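Two structures of HcgC from Methanococcus maripaludis compared at one contact. The protein probably methylates a pyridinol precursor with S-adenosylmethionine during biosynthesis of the FeGP cofactor of [Fe]-hydrogenase. Structure 1 is PDB 5O4M (chain A, 2.10 Å), residues I132-K137 and K173-M178; structure 2 is PDB 5O4J (chain B, 1.70 Å), residues I132-K137 and K173-M178. One frame, after least-squares fit of the local backbone (RMSD 0.09 Å); residues are numbered along the deposited sequences.

Structure 1 (5O4M); sequences IVEDPK and KTSGTM. With 9KH (6-carboxy methyl-4-hydroxy-2-pyridinol), chain C; SAH (S-adenosyl-L-homocysteine), chain D.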
loop_
_atom_site.group_PDB
_atom_site.type_symbol
_atom_site.label_atom_id
_atom_site.label_comp_id
_atom_site.label_asym_id
_atom_site.label_seq_id
_atom_site.Cartn_x
_atom_site.Cartn_y
_atom_site.Cartn_z
ATOM N N ILE A 132 4.012 13.816 33.581
ATOM C CA ILE A 132 3.715 12.997 32.403
ATOM C C ILE A 132 4.001 13.927 31.163
ATOM O O ILE A 132 3.425 15.001 31.070
ATOM C CB ILE A 132 2.290 12.374 32.341
ATOM C CG1 ILE A 132 2.065 11.374 33.482
ATOM C CG2 ILE A 132 2.052 11.647 30.997
ATOM C CD1 ILE A 132 0.665 11.101 33.734
ATOM N N VAL A 133 4.894 13.510 30.230
ATOM C CA VAL A 133 5.208 14.277 29.041
ATOM C C VAL A 133 4.733 13.443 27.855
ATOM O O VAL A 133 5.124 12.295 27.722
ATOM C CB VAL A 133 6.708 14.587 28.888
ATOM C CG1 VAL A 133 6.966 15.383 27.610
ATOM C CG2 VAL A 133 7.245 15.343 30.099
ATOM N N GLU A 134 3.890 14.008 26.984
ATOM C CA GLU A 134 3.436 13.268 25.815
ATOM C C GLU A 134 4.539 13.246 24.774
ATOM O O GLU A 134 5.042 14.296 24.388
ATOM C CB GLU A 134 2.193 13.909 25.180
ATOM C CG GLU A 134 1.737 13.161 23.929
ATOM C CD GLU A 134 0.288 13.328 23.544
ATOM O OE1 GLU A 134 -0.282 14.410 23.805
ATOM O OE2 GLU A 134 -0.247 12.406 22.887
ATOM N N ASP A 135 4.907 12.086 24.302
ATOM C CA ASP A 135 5.959 11.981 23.280
ATOM C C ASP A 135 5.240 12.174 21.942
ATOM O O ASP A 135 4.371 11.362 21.632
ATOM C CB ASP A 135 6.635 10.611 23.340
ATOM C CG ASP A 135 7.697 10.341 22.298
ATOM O OD1 ASP A 135 8.039 11.275 21.532
ATOM O OD2 ASP A 135 8.254 9.222 22.301
ATOM N N PRO A 136 5.556 13.222 21.165
ATOM C CA PRO A 136 4.870 13.422 19.866
ATOM C C PRO A 136 5.310 12.479 18.753
ATOM O O PRO A 136 4.615 12.341 17.754
ATOM C CB PRO A 136 5.227 14.873 19.511
ATOM C CG PRO A 136 6.536 15.106 20.153
ATOM C CD PRO A 136 6.557 14.273 21.402
ATOM N N LYS A 137 6.463 11.841 18.913
ATOM C CA LYS A 137 6.999 10.933 17.911
ATOM C C LYS A 137 6.156 9.691 17.766
ATOM O O LYS A 137 5.740 9.123 18.764
ATOM C CB LYS A 137 8.431 10.480 18.300
ATOM C CG LYS A 137 9.468 11.592 18.376
ATOM C CD LYS A 137 10.899 11.045 18.528
ATOM C CE LYS A 137 11.132 10.139 19.737
ATOM N NZ LYS A 137 10.810 10.796 21.047
ATOM N N LYS A 173 3.379 8.996 11.524
ATOM C CA LYS A 173 4.502 9.885 11.789
ATOM C C LYS A 173 4.549 10.484 13.185
ATOM O O LYS A 173 5.639 10.758 13.729
ATOM C CB LYS A 173 4.528 11.007 10.758
ATOM C CG LYS A 173 4.948 10.544 9.408
ATOM C CD LYS A 173 6.467 10.325 9.344
ATOM C CE LYS A 173 6.965 10.202 7.931
ATOM N NZ LYS A 173 7.006 11.500 7.245
ATOM N N THR A 174 3.388 10.714 13.758
ATOM C CA THR A 174 3.324 11.266 15.097
ATOM C C THR A 174 2.269 10.483 15.883
ATOM O O THR A 174 1.520 9.655 15.353
ATOM C CB THR A 174 3.034 12.780 15.109
ATOM O OG1 THR A 174 1.622 13.021 15.050
ATOM C CG2 THR A 174 3.805 13.583 14.026
ATOM N N SER A 175 2.221 10.811 17.163
ATOM C CA SER A 175 1.293 10.293 18.131
ATOM C C SER A 175 0.153 11.278 18.300
ATOM O O SER A 175 -0.739 11.039 19.128
ATOM C CB SER A 175 1.986 10.126 19.467
ATOM O OG SER A 175 2.456 11.382 19.903
ATOM N N GLY A 176 0.168 12.367 17.527
ATOM C CA GLY A 176 -0.883 13.348 17.645
ATOM C C GLY A 176 -2.253 12.837 17.251
ATOM O O GLY A 176 -2.383 12.095 16.288
ATOM N N THR A 177 -3.282 13.238 18.003
ATOM C CA THR A 177 -4.676 12.875 17.761
ATOM C C THR A 177 -5.047 13.212 16.348
ATOM O O THR A 177 -5.679 12.369 15.712
ATOM C CB THR A 177 -5.550 13.620 18.703
ATOM O OG1 THR A 177 -4.949 13.413 19.944
ATOM C CG2 THR A 177 -7.019 13.149 18.678
ATOM N N MET A 178 -4.655 14.419 15.846
ATOM C CA MET A 178 -4.990 14.785 14.439
ATOM C C MET A 178 -4.370 13.832 13.412
ATOM O O MET A 178 -5.036 13.354 12.471
ATOM C CB MET A 178 -4.604 16.215 14.115
ATOM C CG MET A 178 -4.953 16.602 12.660
ATOM S SD MET A 178 -6.740 16.582 12.229
ATOM C CE MET A 178 -7.394 17.574 13.487
HETATM C C2 9KH C . 2.363 18.102 17.989
HETATM C C3 9KH C . 1.766 17.169 17.145
HETATM C C4 9KH C . 1.387 17.586 15.851
HETATM C C6 9KH C . 2.220 19.790 16.289
HETATM O O1 9KH C . 2.725 17.686 19.225
HETATM N N5 9KH C . 1.620 18.868 15.473
HETATM C C7 9KH C . 2.597 19.428 17.580
HETATM O O8 9KH C . 2.412 21.061 15.838
HETATM C C9 9KH C . 1.574 15.772 17.709
HETATM C C10 9KH C . 0.685 16.702 14.840
HETATM C C12 9KH C . -0.764 16.503 15.301
HETATM O O13 9KH C . -1.390 17.406 15.924
HETATM O O14 9KH C . -1.309 15.402 15.046
HETATM N N SAH D . -0.506 16.387 21.809
HETATM C CA SAH D . -1.738 17.000 21.269
HETATM C CB SAH D . -1.352 17.989 20.150
HETATM C CG SAH D . -0.642 19.219 20.708
HETATM S SD SAH D . -0.653 20.632 19.658
HETATM C C SAH D . -2.591 15.929 20.690
HETATM O O SAH D . -3.768 16.206 20.469
HETATM O OXT SAH D . -2.122 14.801 20.448
HETATM C "C5'" SAH D . 0.070 21.879 20.674
HETATM C "C4'" SAH D . -0.984 22.479 21.641
HETATM O "O4'" SAH D . -0.309 23.065 22.759
HETATM C "C3'" SAH D . -1.718 23.648 20.984
HETATM O "O3'" SAH D . -3.017 23.870 21.617
HETATM C "C2'" SAH D . -0.775 24.823 21.229
HETATM O "O2'" SAH D . -1.434 26.099 21.151
HETATM C "C1'" SAH D . -0.323 24.517 22.646
HETATM N N9 SAH D . 1.036 24.999 22.955
HETATM C C8 SAH D . 2.117 25.031 22.143
HETATM N N7 SAH D . 3.180 25.523 22.839
HETATM C C5 SAH D . 2.775 25.796 24.115
HETATM C C6 SAH D . 3.370 26.328 25.390
HETATM N N6 SAH D . 4.674 26.696 25.474
HETATM N N1 SAH D . 2.582 26.447 26.481
HETATM C C2 SAH D . 1.279 26.100 26.445
HETATM N N3 SAH D . 0.680 25.609 25.333
HETATM C C4 SAH D . 1.361 25.429 24.172
#
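Ser175 meets Asp135 and Pro136 where strand 130-134, in the parallel part of a Rossmann-like sheet, reaches the loop entering helix 177-193. Ser175 OG, set between its backbone N and carbonyl carbon (chi1 60°), donates to Asp135 O at 2.6 Å, and Ser175 N to Pro136 O at 2.9 Å. Thr174 OG1 accepts from Gly176 N in an ST turn and is also hydrogen-bonded to Thr179 OG1. Thr177 N donates to the SAH carboxylate at OXT (3.1 Å). Among the charged groups, Asp135 OD1 takes Lys137 NZ (2.9 Å) and Lys137 N on opposite carboxylate faces; Lys137 also pairs with Asp148. Extended Glu134 salt-bridges Lys29 through OE2, while OE1 accepts from SAH N (2.8 Å). Side-chain-less Gly176 lets 9KH O14 pack within 3.3 Å of its CA. Pro136 CB lies 3.8 Å from 9KH O1 and 4.2 Å from 9KH C9, the ring methyl.

Structure 2 (5O4J); sequences IVEDPK and KTSGTM. With SAH (S-adenosyl-L-homocysteine), chain E; PJL ((3~{E})-3-[(~{E})-3-oxidanylprop-2-enoyl]iminopropanoic acid), chain F.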
loop_
_atom_site.group_PDB
_atom_site.type_symbol
_atom_site.label_atom_id
_atom_site.label_comp_id
_atom_site.label_asym_id
_atom_site.label_seq_id
_atom_site.Cartn_x
_atom_site.Cartn_y
_atom_site.Cartn_z
ATOM N N ILE B 132 3.998 13.813 33.599
ATOM C CA ILE B 132 3.778 13.056 32.370
ATOM C C ILE B 132 4.021 13.989 31.199
ATOM O O ILE B 132 3.454 15.084 31.159
ATOM C CB ILE B 132 2.354 12.482 32.291
ATOM C CG1 ILE B 132 2.102 11.533 33.460
ATOM C CG2 ILE B 132 2.135 11.776 30.954
ATOM C CD1 ILE B 132 0.663 11.123 33.610
ATOM N N VAL B 133 4.852 13.558 30.252
ATOM C CA VAL B 133 5.114 14.291 29.018
ATOM C C VAL B 133 4.658 13.422 27.857
ATOM O O VAL B 133 5.033 12.248 27.772
ATOM C CB VAL B 133 6.603 14.656 28.867
ATOM C CG1 VAL B 133 6.882 15.350 27.518
ATOM C CG2 VAL B 133 7.058 15.534 30.012
ATOM N N GLU B 134 3.834 13.982 26.972
ATOM C CA GLU B 134 3.427 13.235 25.799
ATOM C C GLU B 134 4.548 13.260 24.772
ATOM O O GLU B 134 5.059 14.328 24.425
ATOM C CB GLU B 134 2.138 13.792 25.193
ATOM C CG GLU B 134 1.664 12.947 24.016
ATOM C CD GLU B 134 0.289 13.316 23.519
ATOM O OE1 GLU B 134 -0.196 14.414 23.855
ATOM O OE2 GLU B 134 -0.297 12.490 22.791
ATOM N N ASP B 135 4.961 12.073 24.327
ATOM C CA ASP B 135 5.956 11.937 23.266
ATOM C C ASP B 135 5.250 12.088 21.919
ATOM O O ASP B 135 4.425 11.235 21.555
ATOM C CB ASP B 135 6.652 10.581 23.390
ATOM C CG ASP B 135 7.675 10.325 22.297
ATOM O OD1 ASP B 135 7.936 11.216 21.463
ATOM O OD2 ASP B 135 8.230 9.199 22.286
ATOM N N PRO B 136 5.530 13.158 21.161
ATOM C CA PRO B 136 4.854 13.341 19.867
ATOM C C PRO B 136 5.380 12.430 18.773
ATOM O O PRO B 136 4.726 12.292 17.731
ATOM C CB PRO B 136 5.138 14.809 19.530
ATOM C CG PRO B 136 6.469 15.052 20.128
ATOM C CD PRO B 136 6.490 14.248 21.420
ATOM N N LYS B 137 6.547 11.822 18.960
ATOM C CA LYS B 137 7.097 10.947 17.940
ATOM C C LYS B 137 6.209 9.731 17.756
ATOM O O LYS B 137 5.798 9.098 18.732
ATOM C CB LYS B 137 8.499 10.499 18.323
ATOM C CG LYS B 137 9.498 11.635 18.431
ATOM C CD LYS B 137 10.922 11.104 18.620
ATOM C CE LYS B 137 11.058 10.213 19.853
ATOM N NZ LYS B 137 10.705 10.916 21.114
ATOM N N LYS B 173 3.339 9.080 11.494
ATOM C CA LYS B 173 4.524 9.903 11.732
ATOM C C LYS B 173 4.553 10.488 13.136
ATOM O O LYS B 173 5.636 10.792 13.653
ATOM C CB LYS B 173 4.589 11.027 10.698
ATOM C CG LYS B 173 4.975 10.575 9.309
ATOM C CD LYS B 173 6.443 10.228 9.246
ATOM C CE LYS B 173 6.924 10.125 7.812
ATOM N NZ LYS B 173 7.168 11.492 7.287
ATOM N N THR B 174 3.395 10.692 13.752
ATOM C CA THR B 174 3.334 11.236 15.096
ATOM C C THR B 174 2.247 10.497 15.859
ATOM O O THR B 174 1.460 9.730 15.293
ATOM C CB THR B 174 3.052 12.755 15.159
ATOM O OG1 THR B 174 1.642 13.003 15.110
ATOM C CG2 THR B 174 3.755 13.529 14.045
ATOM N N SER B 175 2.221 10.767 17.154
ATOM C CA SER B 175 1.200 10.305 18.080
ATOM C C SER B 175 0.080 11.311 18.254
ATOM O O SER B 175 -0.789 11.107 19.115
ATOM C CB SER B 175 1.842 10.057 19.440
ATOM O OG SER B 175 2.441 11.266 19.867
ATOM N N GLY B 176 0.129 12.420 17.521
ATOM C CA GLY B 176 -0.885 13.447 17.685
ATOM C C GLY B 176 -2.259 12.916 17.319
ATOM O O GLY B 176 -2.415 12.118 16.392
ATOM N N THR B 177 -3.270 13.370 18.061
ATOM C CA THR B 177 -4.638 12.932 17.789
ATOM C C THR B 177 -5.020 13.183 16.334
ATOM O O THR B 177 -5.553 12.295 15.667
ATOM C CB THR B 177 -5.595 13.631 18.749
ATOM O OG1 THR B 177 -5.174 13.358 20.096
ATOM C CG2 THR B 177 -7.025 13.144 18.578
ATOM N N MET B 178 -4.741 14.390 15.822
ATOM C CA MET B 178 -5.068 14.714 14.436
ATOM C C MET B 178 -4.370 13.769 13.459
ATOM O O MET B 178 -5.000 13.254 12.530
ATOM C CB MET B 178 -4.681 16.162 14.134
ATOM C CG MET B 178 -4.987 16.620 12.699
ATOM S SD MET B 178 -6.695 16.451 12.182
ATOM C CE MET B 178 -7.541 17.377 13.462
HETATM N N SAH E . -0.252 16.070 21.260
HETATM C CA SAH E . -1.570 16.757 21.108
HETATM C CB SAH E . -1.431 17.915 20.121
HETATM C CG SAH E . -0.762 19.126 20.769
HETATM S SD SAH E . -0.724 20.526 19.678
HETATM C C SAH E . -2.631 15.823 20.602
HETATM O O SAH E . -3.786 16.275 20.403
HETATM O OXT SAH E . -2.310 14.646 20.390
HETATM C "C5'" SAH E . 0.002 21.761 20.715
HETATM C "C4'" SAH E . -0.986 22.378 21.699
HETATM O "O4'" SAH E . -0.245 22.968 22.774
HETATM C "C3'" SAH E . -1.768 23.513 21.066
HETATM O "O3'" SAH E . -3.054 23.667 21.689
HETATM C "C2'" SAH E . -0.864 24.692 21.334
HETATM O "O2'" SAH E . -1.514 25.965 21.268
HETATM C "C1'" SAH E . -0.377 24.392 22.733
HETATM N N9 SAH E . 0.947 24.954 23.041
HETATM C C8 SAH E . 2.016 25.017 22.215
HETATM N N7 SAH E . 3.068 25.569 22.872
HETATM C C5 SAH E . 2.662 25.834 24.129
HETATM C C6 SAH E . 3.272 26.407 25.344
HETATM N N6 SAH E . 4.561 26.816 25.328
HETATM N N1 SAH E . 2.501 26.510 26.444
HETATM C C2 SAH E . 1.224 26.099 26.475
HETATM N N3 SAH E . 0.599 25.572 25.409
HETATM C C4 SAH E . 1.266 25.423 24.238
HETATM O O14 PJL F . -1.455 17.452 15.938
HETATM C C12 PJL F . -0.817 16.577 15.276
HETATM O O13 PJL F . -1.227 15.418 15.069
HETATM C C10 PJL F . 0.536 16.858 14.659
HETATM C C4 PJL F . 1.396 17.768 15.494
HETATM N N5 PJL F . 1.289 19.022 15.428
HETATM C C6 PJL F . 2.052 19.873 16.143
HETATM O O8 PJL F . 2.304 20.993 15.727
HETATM C C7 PJL F . 2.626 19.486 17.455
HETATM C C2 PJL F . 2.436 18.273 17.968
HETATM O O1 PJL F . 2.936 17.888 19.119
#
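Ser175 OG, placed between its backbone N and carbonyl carbon (chi1 58°), donates to Asp135 O at 2.6 Å, and Ser175 N to Pro136 O at 3.0 Å. Thr174 OG1 accepts from Gly176 N, an ST turn just before the helix, and is also hydrogen-bonded to Thr179 OG1. Thr177 N donates to the SAH carboxylate at OXT (2.8 Å). Among the charged groups, Asp135 OD1 takes Lys137 NZ (2.8 Å) and Lys137 N on opposite carboxylate faces; Lys137 also pairs with Asp148. Extended Glu134 salt-bridges Lys29 through OE2, while OE1 accepts a weak bond from SAH N (3.1 Å). Gly176, lacking a side chain, lets PJL O13 pack within 3.3 Å of its CA. Pro136 CB lies 3.8 Å from PJL O1, the oxygen at one end of this open-chain group; its carboxylate is at the other.

Structure 1 against structure 2
The sequence is the same, so the difference is the bound group: 9KH in structure 1, PJL in structure 2, each in the same place beside SAH. 9KH is a closed pyridinol ring; PJL is an open chain that has no counterpart of ring atom C3 or of the methyl C9 on it. In structure 1 this methyl carbon, 9KH C9, lies 4.2 Å from Pro136(A) CB; PJL has no such methyl, so Pro136(B) CB has no counterpart of that contact. Of these segments Pro136(A), Thr174(A), Gly176(A) and Met178(A) touch 9KH, and Pro136(B), Thr174(B), Gly176(B) and Met178(B) touch PJL. Pro136(A) CB lies 3.8 Å from 9KH O1, and Pro136(B) CB 3.8 Å from PJL O1. A carboxylate oxygen packs on the glycine in each: 9KH O14 is 3.3 Å from Gly176(A) CA, PJL O13 3.3 Å from Gly176(B) CA. The CA atoms that can be compared coincide within the error, and the side chains of Glu134(A), Thr174(A), Ser175(A), Thr177(A) and Met178(A) keep their places. The bonds from Ser175(A) to Asp135(A) and Pro136(A), the Thr174(A)-Gly176(A) turn and the Lys137(A)-Asp135(A) salt bridge recur between Ser175(B), Asp135(B), Pro136(B), Thr174(B), Gly176(B) and Lys137(B), and SAH occupies its site in both.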